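Local coordinates for protein-L-isoaspartate O-methyltransferase beta-aspartate methyltransferase (Plasmodium falciparum, PDB 2PBF) that probably transfers a methyl group from S-adenosyl-L-methionine to isoaspartyl carboxylates in damaged proteins, a step toward their repair, at residues A[192-203]-A[214-222]; A[39-50]-A[60-68]. All coordinates share one frame; numbering follows the deposited sequence.

Contact 1 (A[192-203]-A[214-222]); sequences PIEEDYTQVLYE and DRLFDVCFV. With SAH (S-adenosyl-L-homocysteine), chain C.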
loop_
_atom_site.group_PDB
_atom_site.type_symbol
_atom_site.label_atom_id
_atom_site.label_comp_id
_atom_site.label_asym_id
_atom_site.label_seq_id
_atom_site.Cartn_x
_atom_site.Cartn_y
_atom_site.Cartn_z
ATOM N N PRO A 192 2.832 -6.670 8.116
ATOM C CA PRO A 192 3.036 -6.857 9.565
ATOM C C PRO A 192 2.412 -8.175 10.032
ATOM O O PRO A 192 1.278 -8.463 9.687
ATOM C CB PRO A 192 2.303 -5.659 10.184
ATOM C CG PRO A 192 1.902 -4.755 8.976
ATOM C CD PRO A 192 1.722 -5.735 7.851
ATOM N N ILE A 193 3.157 -8.964 10.804
ATOM C CA ILE A 193 2.617 -10.197 11.411
ATOM C C ILE A 193 2.785 -10.151 12.946
ATOM O O ILE A 193 3.877 -9.849 13.434
ATOM C CB ILE A 193 3.240 -11.473 10.771
ATOM C CG1 ILE A 193 2.986 -11.486 9.244
ATOM C CG2 ILE A 193 2.686 -12.775 11.428
ATOM C CD1 ILE A 193 3.984 -12.260 8.438
ATOM N N GLU A 194 1.699 -10.378 13.685
ATOM C CA GLU A 194 1.766 -10.520 15.153
ATOM C C GLU A 194 2.720 -11.655 15.528
ATOM O O GLU A 194 2.472 -12.842 15.251
ATOM C CB GLU A 194 0.423 -10.858 15.780
ATOM C CG GLU A 194 -0.776 -10.004 15.465
ATOM C CD GLU A 194 -2.070 -10.604 16.065
ATOM O OE1 GLU A 194 -1.991 -11.619 16.812
ATOM O OE2 GLU A 194 -3.166 -10.058 15.805
ATOM N N GLU A 195 3.816 -11.282 16.150
ATOM C CA GLU A 195 4.782 -12.247 16.607
ATOM C C GLU A 195 4.957 -12.023 18.103
ATOM O O GLU A 195 5.610 -11.050 18.520
ATOM C CB GLU A 195 6.081 -11.998 15.879
ATOM C CG GLU A 195 7.154 -13.007 16.161
ATOM C CD GLU A 195 8.236 -12.900 15.143
ATOM O OE1 GLU A 195 9.340 -12.444 15.515
ATOM O OE2 GLU A 195 7.943 -13.230 13.964
ATOM N N ASP A 196 4.346 -12.923 18.878
ATOM C CA ASP A 196 4.247 -12.856 20.342
ATOM C C ASP A 196 3.636 -11.526 20.796
ATOM O O ASP A 196 2.416 -11.346 20.677
ATOM C CB ASP A 196 5.588 -13.168 21.017
ATOM N N TYR A 197 4.471 -10.589 21.251
ATOM C CA TYR A 197 3.987 -9.341 21.874
ATOM C C TYR A 197 4.251 -8.103 21.051
ATOM O O TYR A 197 4.150 -6.993 21.565
ATOM C CB TYR A 197 4.605 -9.146 23.277
ATOM C CG TYR A 197 4.120 -10.187 24.219
ATOM C CD1 TYR A 197 2.857 -10.088 24.816
ATOM C CD2 TYR A 197 4.886 -11.321 24.449
ATOM C CE1 TYR A 197 2.409 -11.076 25.649
ATOM C CE2 TYR A 197 4.447 -12.319 25.262
ATOM C CZ TYR A 197 3.225 -12.199 25.858
ATOM O OH TYR A 197 2.840 -13.214 26.667
ATOM N N THR A 198 4.608 -8.291 19.787
ATOM C CA THR A 198 4.738 -7.183 18.865
ATOM C C THR A 198 4.054 -7.479 17.528
ATOM O O THR A 198 3.606 -8.609 17.285
ATOM C CB THR A 198 6.219 -6.756 18.670
ATOM O OG1 THR A 198 6.922 -7.743 17.915
ATOM C CG2 THR A 198 6.907 -6.563 20.007
ATOM N N GLN A 199 3.879 -6.437 16.711
ATOM C CA GLN A 199 3.624 -6.632 15.285
ATOM C C GLN A 199 4.960 -6.421 14.599
ATOM O O GLN A 199 5.641 -5.437 14.864
ATOM C CB GLN A 199 2.557 -5.672 14.766
ATOM C CG GLN A 199 1.185 -5.876 15.417
ATOM C CD GLN A 199 0.224 -4.717 15.207
ATOM O OE1 GLN A 199 0.628 -3.584 14.961
ATOM N NE2 GLN A 199 -1.066 -5.005 15.317
ATOM N N VAL A 200 5.347 -7.377 13.765
ATOM C CA VAL A 200 6.645 -7.368 13.103
ATOM C C VAL A 200 6.490 -7.225 11.597
ATOM O O VAL A 200 5.869 -8.063 10.939
ATOM C CB VAL A 200 7.501 -8.647 13.423
ATOM C CG1 VAL A 200 8.896 -8.512 12.824
ATOM C CG2 VAL A 200 7.624 -8.878 14.931
ATOM N N LEU A 201 7.084 -6.174 11.055
ATOM C CA LEU A 201 7.056 -5.964 9.620
ATOM C C LEU A 201 8.008 -6.917 8.925
ATOM O O LEU A 201 9.208 -6.884 9.187
ATOM C CB LEU A 201 7.394 -4.506 9.255
ATOM C CG LEU A 201 7.051 -4.075 7.820
ATOM C CD1 LEU A 201 5.550 -3.823 7.667
ATOM C CD2 LEU A 201 7.840 -2.834 7.493
ATOM N N TYR A 202 7.451 -7.737 8.033
ATOM C CA TYR A 202 8.173 -8.754 7.278
ATOM C C TYR A 202 8.286 -8.412 5.802
ATOM O O TYR A 202 7.338 -7.930 5.186
ATOM C CB TYR A 202 7.473 -10.120 7.406
ATOM C CG TYR A 202 7.927 -10.919 8.591
ATOM C CD1 TYR A 202 7.347 -10.743 9.843
ATOM C CD2 TYR A 202 8.967 -11.844 8.461
ATOM C CE1 TYR A 202 7.777 -11.467 10.932
ATOM C CE2 TYR A 202 9.417 -12.578 9.535
ATOM C CZ TYR A 202 8.826 -12.393 10.772
ATOM O OH TYR A 202 9.285 -13.144 11.837
ATOM N N GLU A 203 9.453 -8.660 5.241
ATOM C CA GLU A 203 9.617 -8.673 3.796
ATOM C C GLU A 203 9.784 -10.115 3.293
ATOM O O GLU A 203 10.782 -10.790 3.575
ATOM C CB GLU A 203 10.787 -7.795 3.373
ATOM C CG GLU A 203 11.032 -7.791 1.881
ATOM C CD GLU A 203 12.190 -6.908 1.520
ATOM O OE1 GLU A 203 12.107 -5.680 1.772
ATOM O OE2 GLU A 203 13.189 -7.449 0.991
ATOM N N ASP A 214 11.930 -12.342 5.868
ATOM C CA ASP A 214 12.918 -11.377 6.343
ATOM C C ASP A 214 12.290 -10.474 7.398
ATOM O O ASP A 214 11.448 -9.621 7.088
ATOM C CB ASP A 214 13.441 -10.560 5.162
ATOM C CG ASP A 214 14.692 -9.771 5.480
ATOM O OD1 ASP A 214 15.110 -9.688 6.661
ATOM O OD2 ASP A 214 15.262 -9.220 4.511
ATOM N N ARG A 215 12.704 -10.687 8.644
ATOM C CA ARG A 215 12.144 -10.015 9.810
ATOM C C ARG A 215 12.740 -8.611 9.881
ATOM O O ARG A 215 13.944 -8.461 10.078
ATOM C CB ARG A 215 12.482 -10.831 11.075
ATOM C CG ARG A 215 11.482 -10.660 12.229
ATOM C CD ARG A 215 11.945 -11.192 13.620
ATOM N NE ARG A 215 11.500 -10.255 14.660
ATOM C CZ ARG A 215 12.189 -9.177 15.047
ATOM N NH1 ARG A 215 13.388 -8.922 14.532
ATOM N NH2 ARG A 215 11.692 -8.351 15.959
ATOM N N LEU A 216 11.919 -7.582 9.706
ATOM C CA LEU A 216 12.461 -6.219 9.599
ATOM C C LEU A 216 12.564 -5.538 10.953
ATOM O O LEU A 216 13.639 -5.486 11.534
ATOM C CB LEU A 216 11.685 -5.363 8.577
ATOM C CG LEU A 216 11.822 -5.787 7.099
ATOM C CD1 LEU A 216 11.087 -4.815 6.191
ATOM C CD2 LEU A 216 13.288 -5.946 6.643
ATOM N N PHE A 217 11.450 -5.020 11.453
ATOM C CA PHE A 217 11.398 -4.448 12.796
ATOM C C PHE A 217 9.953 -4.348 13.287
ATOM O O PHE A 217 9.008 -4.582 12.526
ATOM C CB PHE A 217 12.071 -3.076 12.814
ATOM C CG PHE A 217 11.690 -2.214 11.663
ATOM C CD1 PHE A 217 10.412 -1.673 11.576
ATOM C CD2 PHE A 217 12.605 -1.943 10.654
ATOM C CE1 PHE A 217 10.053 -0.885 10.517
ATOM C CE2 PHE A 217 12.250 -1.153 9.574
ATOM C CZ PHE A 217 10.971 -0.627 9.509
ATOM N N ASP A 218 9.801 -3.991 14.565
ATOM C CA ASP A 218 8.509 -3.866 15.192
ATOM C C ASP A 218 7.759 -2.642 14.670
ATOM O O ASP A 218 8.356 -1.596 14.419
ATOM C CB ASP A 218 8.658 -3.824 16.708
ATOM C CG ASP A 218 9.356 -5.055 17.250
ATOM O OD1 ASP A 218 9.047 -6.165 16.757
ATOM O OD2 ASP A 218 10.229 -4.908 18.145
ATOM N N VAL A 219 6.449 -2.799 14.503
ATOM C CA VAL A 219 5.601 -1.762 13.931
ATOM C C VAL A 219 4.265 -1.721 14.657
ATOM O O VAL A 219 3.971 -2.586 15.471
ATOM C CB VAL A 219 5.360 -1.968 12.394
ATOM C CG1 VAL A 219 6.583 -1.578 11.585
ATOM C CG2 VAL A 219 4.923 -3.394 12.059
ATOM N N CYS A 220 3.470 -0.693 14.372
ATOM C CA CYS A 220 2.119 -0.554 14.897
ATOM C C CYS A 220 1.129 -0.299 13.738
ATOM O O CYS A 220 1.145 0.765 13.101
ATOM C CB CYS A 220 2.071 0.576 15.936
ATOM S SG CYS A 220 3.165 0.269 17.367
ATOM N N PHE A 221 0.290 -1.297 13.459
ATOM C CA PHE A 221 -0.694 -1.223 12.394
ATOM C C PHE A 221 -2.060 -1.602 12.922
ATOM O O PHE A 221 -2.158 -2.334 13.890
ATOM C CB PHE A 221 -0.336 -2.194 11.281
ATOM C CG PHE A 221 0.703 -1.687 10.326
ATOM C CD1 PHE A 221 0.329 -1.199 9.063
ATOM C CD2 PHE A 221 2.050 -1.728 10.656
ATOM C CE1 PHE A 221 1.267 -0.745 8.166
ATOM C CE2 PHE A 221 3.008 -1.275 9.766
ATOM C CZ PHE A 221 2.630 -0.790 8.517
ATOM N N VAL A 222 -3.108 -1.111 12.274
ATOM C CA VAL A 222 -4.453 -1.619 12.516
ATOM C C VAL A 222 -4.452 -3.118 12.130
ATOM O O VAL A 222 -3.608 -3.568 11.348
ATOM C CB VAL A 222 -5.578 -0.806 11.758
ATOM C CG1 VAL A 222 -5.178 0.669 11.515
ATOM C CG2 VAL A 222 -5.957 -1.446 10.438
HETATM N N SAH C . -2.643 1.934 3.438
HETATM C CA SAH C . -3.781 2.456 4.237
HETATM C CB SAH C . -3.830 1.731 5.558
HETATM C CG SAH C . -5.218 1.904 6.160
HETATM S SD SAH C . -5.366 1.053 7.733
HETATM C C SAH C . -3.733 3.972 4.448
HETATM O O SAH C . -2.665 4.495 4.776
HETATM O OXT SAH C . -4.756 4.687 4.288
HETATM C "C5'" SAH C . -5.572 -0.616 7.064
HETATM C "C4'" SAH C . -6.823 -0.850 6.216
HETATM O "O4'" SAH C . -6.961 -2.236 6.071
HETATM C "C3'" SAH C . -8.146 -0.352 6.779
HETATM O "O3'" SAH C . -8.720 0.568 5.864
HETATM C "C2'" SAH C . -8.992 -1.605 6.943
HETATM O "O2'" SAH C . -10.352 -1.380 6.647
HETATM C "C1'" SAH C . -8.341 -2.538 5.943
HETATM N N9 SAH C . -8.494 -3.984 6.212
HETATM C C8 SAH C . -8.466 -4.587 7.437
HETATM N N7 SAH C . -8.585 -5.921 7.251
HETATM C C5 SAH C . -8.716 -6.185 5.931
HETATM C C6 SAH C . -8.900 -7.368 5.207
HETATM N N6 SAH C . -8.983 -8.557 5.789
HETATM N N1 SAH C . -8.968 -7.313 3.839
HETATM C C2 SAH C . -8.891 -6.094 3.192
HETATM N N3 SAH C . -8.728 -4.947 3.928
HETATM C C4 SAH C . -8.642 -4.977 5.275
#
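The antiparallel hairpin that edges the central sheet pairs residues 199-203 with 214-219, and a beta bulge interrupts it where Leu216 and Phe217 share Leu201 as their partner. Leu216 N donates to Leu201 O at 2.8 Å, while Leu201 N reaches back to Phe217 O at 2.9 Å; the extra residue fits because Leu216 turns its backbone out of extended shape (psi -80°). Toward Phe221 the side-chain amide of Gln199 imitates another strand pair. Gln199 OE1 takes the N-H of Phe221 N at 2.8 Å, almost straight (174°), and Gln199 NE2 returns a bent bond to Phe221 O at 3.2 Å, which fixes the flip of the amide. This is a class I methyltransferase fold with strand order 3-2-1-4-5-6-7, the last two strands exchanged relative to most relatives. On the Phe221 and Leu201 side, Pro192 CG sits over the face of the Phe221 ring, 3.5 Å from its centroid, and Leu201 CB packs on Val219 CG1. The side that carries Val200, Tyr202 and Arg215 is more polar: Arg215 NE makes a weak salt-bridge bond to Glu195 OE1 (3.2 Å), and Tyr202 OH donates to Glu195 OE2 on its syn side. Arg215 CA lies over the Tyr202 ring, and Arg215 CG touches Val200 CG1. Thr198 OG1 donates to Asp218 OD1 at 2.9 Å, coming from above the carboxylate plane. Further along the chain, Val222 CG2 meets SAH C5' at 3.5 Å.

Contact 2 (A[39-50]-A[60-68]); sequences RGKYIKEIPYID and TISAPHMHA. With SAH (S-adenosyl-L-homocysteine), chain C.
Two polar grips join the 39-50 loop to the start of the helix at 64-68. In the first, Asp50 faces His65 with both oxygens: OD2 takes the ring N-H of His65 ND1 at 2.8 Å, nearly straight (172°) and within the ring plane, while OD1 takes His65 N at 3.0 Å. Both are met on the syn side, and the carboxylate stands almost square to the imidazole. With CG opposite the backbone N (chi1 -173°), Asp50 stretches across to the first turn of the helix; Arg22 forms a salt bridge with its OD2. In the second grip, Arg39 closes end-on around one carbonyl, Arg39 NH1 and NH2 each lying 2.8 Å from Ser62 O, which stays in the guanidinium plane. Apolar groups sandwich the guanidinium and fix its tilt, Pro64 CD lying 3.4 Å from Arg39 CZ and Ile61 CD1 over the opposite face. Ile61 CG2 also packs on Ile43 CD1. Water 1 links Arg39 NH1 to His67 ND1. Through its other ring nitrogen, His67 NE2 donates to SAH O at 2.7 Å, and Ser62 N donates to that oxygen at 3.0 Å. Arg39 is thus a second-shell residue: it holds Ser62 by its carbonyl and His67 through the water, and its charge probably helps the pocket accept the negative carboxylate of the homocysteine.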
loop_
_atom_site.group_PDB
_atom_site.type_symbol
_atom_site.label_atom_id
_atom_site.label_comp_id
_atom_site.label_asym_id
_atom_site.label_seq_id
_atom_site.Cartn_x
_atom_site.Cartn_y
_atom_site.Cartn_z
ATOM N N ARG A 39 -0.590 14.388 0.473
ATOM C CA ARG A 39 -1.297 13.740 1.592
ATOM C C ARG A 39 -2.605 14.429 1.972
ATOM O O ARG A 39 -3.582 13.757 2.337
ATOM C CB ARG A 39 -0.367 13.629 2.809
ATOM C CG ARG A 39 -0.845 12.712 3.935
ATOM C CD ARG A 39 0.172 12.667 5.098
ATOM N NE ARG A 39 -0.412 12.162 6.344
ATOM C CZ ARG A 39 -0.575 10.864 6.643
ATOM N NH1 ARG A 39 -0.171 9.932 5.797
ATOM N NH2 ARG A 39 -1.132 10.499 7.793
ATOM N N GLY A 40 -2.627 15.761 1.859
ATOM C CA GLY A 40 -3.835 16.575 2.093
ATOM C C GLY A 40 -5.021 16.301 1.183
ATOM O O GLY A 40 -6.162 16.677 1.485
ATOM N N LYS A 41 -4.770 15.629 0.067
ATOM C CA LYS A 41 -5.858 15.189 -0.817
ATOM C C LYS A 41 -6.430 13.833 -0.359
ATOM O O LYS A 41 -7.426 13.348 -0.902
ATOM C CB LYS A 41 -5.369 15.125 -2.275
ATOM C CG LYS A 41 -4.748 16.421 -2.764
ATOM C CD LYS A 41 -5.782 17.314 -3.429
ATOM C CE LYS A 41 -5.121 18.293 -4.392
ATOM N NZ LYS A 41 -6.056 18.753 -5.474
ATOM N N TYR A 42 -5.788 13.246 0.654
ATOM C CA TYR A 42 -6.110 11.901 1.154
ATOM C C TYR A 42 -6.600 11.854 2.606
ATOM O O TYR A 42 -7.215 10.866 3.053
ATOM C CB TYR A 42 -4.937 10.938 0.891
ATOM C CG TYR A 42 -4.848 10.698 -0.588
ATOM C CD1 TYR A 42 -5.513 9.622 -1.184
ATOM C CD2 TYR A 42 -4.181 11.599 -1.408
ATOM C CE1 TYR A 42 -5.477 9.435 -2.574
ATOM C CE2 TYR A 42 -4.148 11.435 -2.782
ATOM C CZ TYR A 42 -4.788 10.355 -3.356
ATOM O OH TYR A 42 -4.722 10.205 -4.711
ATOM N N ILE A 43 -6.324 12.930 3.319
ATOM C CA ILE A 43 -6.846 13.148 4.659
ATOM C C ILE A 43 -6.996 14.648 4.910
ATOM O O ILE A 43 -6.113 15.430 4.566
ATOM C CB ILE A 43 -5.974 12.483 5.762
ATOM C CG1 ILE A 43 -6.717 12.495 7.112
ATOM C CG2 ILE A 43 -4.613 13.135 5.874
ATOM C CD1 ILE A 43 -7.606 11.317 7.329
ATOM N N LYS A 44 -8.125 15.032 5.497
ATOM C CA LYS A 44 -8.402 16.441 5.802
ATOM C C LYS A 44 -7.728 16.956 7.093
ATOM O O LYS A 44 -7.128 18.030 7.082
ATOM C CB LYS A 44 -9.920 16.679 5.860
ATOM C CG LYS A 44 -10.496 17.468 4.674
ATOM C CD LYS A 44 -10.610 16.597 3.420
ATOM C CE LYS A 44 -11.358 17.309 2.295
ATOM N NZ LYS A 44 -12.506 16.468 1.839
ATOM N N GLU A 45 -7.829 16.204 8.193
ATOM C CA GLU A 45 -7.290 16.675 9.465
ATOM C C GLU A 45 -5.773 16.522 9.520
ATOM O O GLU A 45 -5.229 15.495 9.091
ATOM C CB GLU A 45 -7.928 15.990 10.677
ATOM C CG GLU A 45 -7.705 16.810 11.972
ATOM C CD GLU A 45 -7.652 15.989 13.275
ATOM O OE1 GLU A 45 -7.526 16.630 14.362
ATOM O OE2 GLU A 45 -7.747 14.734 13.221
ATOM N N ILE A 46 -5.113 17.556 10.058
ATOM C CA ILE A 46 -3.640 17.649 10.167
ATOM C C ILE A 46 -2.926 16.772 9.130
ATOM O O ILE A 46 -2.181 15.850 9.479
ATOM C CB ILE A 46 -3.148 17.343 11.602
ATOM C CG1 ILE A 46 -3.712 15.988 12.079
ATOM C CG2 ILE A 46 -3.500 18.502 12.551
ATOM C CD1 ILE A 46 -2.944 15.356 13.209
ATOM N N PRO A 47 -3.164 17.051 7.841
ATOM C CA PRO A 47 -2.646 16.153 6.814
ATOM C C PRO A 47 -1.112 16.015 6.719
ATOM O O PRO A 47 -0.644 15.076 6.109
ATOM C CB PRO A 47 -3.209 16.754 5.528
ATOM C CG PRO A 47 -3.366 18.239 5.878
ATOM C CD PRO A 47 -3.903 18.190 7.251
ATOM N N TYR A 48 -0.336 16.925 7.299
ATOM C CA TYR A 48 1.131 16.870 7.119
ATOM C C TYR A 48 1.933 16.554 8.364
ATOM O O TYR A 48 3.161 16.584 8.360
ATOM C CB TYR A 48 1.620 18.161 6.476
ATOM C CG TYR A 48 0.854 18.461 5.212
ATOM C CD1 TYR A 48 0.890 17.571 4.129
ATOM C CD2 TYR A 48 0.095 19.625 5.099
ATOM C CE1 TYR A 48 0.188 17.825 2.962
ATOM C CE2 TYR A 48 -0.615 19.907 3.910
ATOM C CZ TYR A 48 -0.556 19.003 2.853
ATOM O OH TYR A 48 -1.248 19.264 1.694
ATOM N N ILE A 49 1.240 16.227 9.433
ATOM C CA ILE A 49 1.920 15.821 10.637
ATOM C C ILE A 49 2.269 14.344 10.532
ATOM O O ILE A 49 1.479 13.533 10.041
ATOM C CB ILE A 49 1.111 16.210 11.884
ATOM C CG1 ILE A 49 1.049 17.759 11.942
ATOM C CG2 ILE A 49 1.731 15.619 13.143
ATOM C CD1 ILE A 49 0.660 18.268 13.250
ATOM N N ASP A 50 3.473 14.006 10.969
ATOM C CA ASP A 50 3.939 12.634 10.881
ATOM C C ASP A 50 3.369 11.745 11.989
ATOM O O ASP A 50 4.036 11.438 12.973
ATOM C CB ASP A 50 5.448 12.556 10.843
ATOM C CG ASP A 50 5.935 11.141 10.591
ATOM O OD1 ASP A 50 5.321 10.441 9.753
ATOM O OD2 ASP A 50 6.915 10.726 11.236
ATOM N N THR A 60 -7.152 4.352 10.559
ATOM C CA THR A 60 -6.376 5.536 10.298
ATOM C C THR A 60 -5.694 5.424 8.932
ATOM O O THR A 60 -5.434 4.319 8.432
ATOM C CB THR A 60 -5.306 5.744 11.399
ATOM O OG1 THR A 60 -4.485 4.574 11.462
ATOM C CG2 THR A 60 -5.962 5.979 12.787
ATOM N N ILE A 61 -5.442 6.574 8.311
ATOM C CA ILE A 61 -4.446 6.652 7.257
ATOM C C ILE A 61 -3.120 6.535 8.017
ATOM O O ILE A 61 -2.955 7.147 9.068
ATOM C CB ILE A 61 -4.551 7.979 6.473
ATOM C CG1 ILE A 61 -3.475 8.073 5.367
ATOM C CG2 ILE A 61 -4.439 9.168 7.416
ATOM C CD1 ILE A 61 -3.668 9.281 4.426
ATOM N N SER A 62 -2.193 5.735 7.518
ATOM C CA SER A 62 -0.918 5.540 8.216
ATOM C C SER A 62 -0.072 6.828 8.332
ATOM O O SER A 62 -0.263 7.794 7.579
ATOM C CB SER A 62 -0.120 4.408 7.576
ATOM O OG SER A 62 -0.908 3.224 7.497
ATOM N N ALA A 63 0.826 6.838 9.320
ATOM C CA ALA A 63 1.793 7.903 9.438
ATOM C C ALA A 63 2.604 7.952 8.151
ATOM O O ALA A 63 2.901 6.911 7.558
ATOM C CB ALA A 63 2.684 7.695 10.623
ATOM N N PRO A 64 2.904 9.171 7.679
ATOM C CA PRO A 64 3.774 9.303 6.530
ATOM C C PRO A 64 5.063 8.440 6.588
ATOM O O PRO A 64 5.461 7.928 5.558
ATOM C CB PRO A 64 4.094 10.794 6.500
ATOM C CG PRO A 64 2.910 11.456 7.132
ATOM C CD PRO A 64 2.402 10.476 8.156
ATOM N N HIS A 65 5.662 8.238 7.762
ATOM C CA HIS A 65 6.906 7.452 7.836
ATOM C C HIS A 65 6.631 5.988 7.502
ATOM O O HIS A 65 7.494 5.307 6.955
ATOM C CB HIS A 65 7.648 7.616 9.178
ATOM C CG HIS A 65 6.884 7.118 10.361
ATOM N ND1 HIS A 65 6.439 7.955 11.358
ATOM C CD2 HIS A 65 6.429 5.884 10.675
ATOM C CE1 HIS A 65 5.770 7.251 12.251
ATOM N NE2 HIS A 65 5.750 5.991 11.859
ATOM N N MET A 66 5.411 5.529 7.787
ATOM C CA MET A 66 5.038 4.164 7.483
ATOM C C MET A 66 4.789 3.958 6.014
ATOM O O MET A 66 5.193 2.912 5.493
ATOM C CB MET A 66 3.835 3.677 8.294
ATOM C CG MET A 66 4.181 3.158 9.688
ATOM S SD MET A 66 5.723 2.159 9.849
ATOM C CE MET A 66 5.513 0.898 8.587
ATOM N N HIS A 67 4.153 4.943 5.352
ATOM C CA HIS A 67 4.031 4.921 3.897
ATOM C C HIS A 67 5.430 4.965 3.282
ATOM O O HIS A 67 5.734 4.208 2.335
ATOM C CB HIS A 67 3.221 6.106 3.341
ATOM C CG HIS A 67 1.752 6.089 3.667
ATOM N ND1 HIS A 67 1.039 7.249 3.878
ATOM C CD2 HIS A 67 0.860 5.069 3.791
ATOM C CE1 HIS A 67 -0.225 6.950 4.142
ATOM N NE2 HIS A 67 -0.364 5.632 4.080
ATOM N N ALA A 68 6.273 5.870 3.785
ATOM C CA ALA A 68 7.607 6.054 3.199
ATOM C C ALA A 68 8.428 4.773 3.298
ATOM O O ALA A 68 9.057 4.371 2.326
ATOM C CB ALA A 68 8.338 7.201 3.864
HETATM N N SAH C . -2.643 1.934 3.438
HETATM C CA SAH C . -3.781 2.456 4.237
HETATM C CB SAH C . -3.830 1.731 5.558
HETATM C CG SAH C . -5.218 1.904 6.160
HETATM S SD SAH C . -5.366 1.053 7.733
HETATM C C SAH C . -3.733 3.972 4.448
HETATM O O SAH C . -2.665 4.495 4.776
HETATM O OXT SAH C . -4.756 4.687 4.288
HETATM C "C5'" SAH C . -5.572 -0.616 7.064
HETATM C "C4'" SAH C . -6.823 -0.850 6.216
HETATM O "O4'" SAH C . -6.961 -2.236 6.071
HETATM C "C3'" SAH C . -8.146 -0.352 6.779
HETATM O "O3'" SAH C . -8.720 0.568 5.864
HETATM C "C2'" SAH C . -8.992 -1.605 6.943
HETATM O "O2'" SAH C . -10.352 -1.380 6.647
HETATM C "C1'" SAH C . -8.341 -2.538 5.943
HETATM N N9 SAH C . -8.494 -3.984 6.212
HETATM C C8 SAH C . -8.466 -4.587 7.437
HETATM N N7 SAH C . -8.585 -5.921 7.251
HETATM C C5 SAH C . -8.716 -6.185 5.931
HETATM C C6 SAH C . -8.900 -7.368 5.207
HETATM N N6 SAH C . -8.983 -8.557 5.789
HETATM N N1 SAH C . -8.968 -7.313 3.839
HETATM C C2 SAH C . -8.891 -6.094 3.192
HETATM N N3 SAH C . -8.728 -4.947 3.928
HETATM C C4 SAH C . -8.642 -4.977 5.275
HETATM O O HOH W 1 1.415 9.903 3.498
#

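Along the chain the contacts come in series, 39-50 with 60-68 first and 192-203 with 214-222 much later, and their centres lie about 21 Å apart. Contact 1 belongs to the last strands of the seven-stranded sheet; contact 2 ties the loop before strand 53-56 to strand 59-61 and helix 64-74. That helix joins them: Met66 CE packs 3.3 Å from Phe221 CZ, and Leu69 is touched by Leu201 and Phe217. Both contacts also meet S-adenosyl-L-homocysteine, contact 2 at the carboxylate and contact 1, through Val222, near the sulfur and C5'. N-terminal and C-terminal parts of the fold thereby converge on one cofactor pocket.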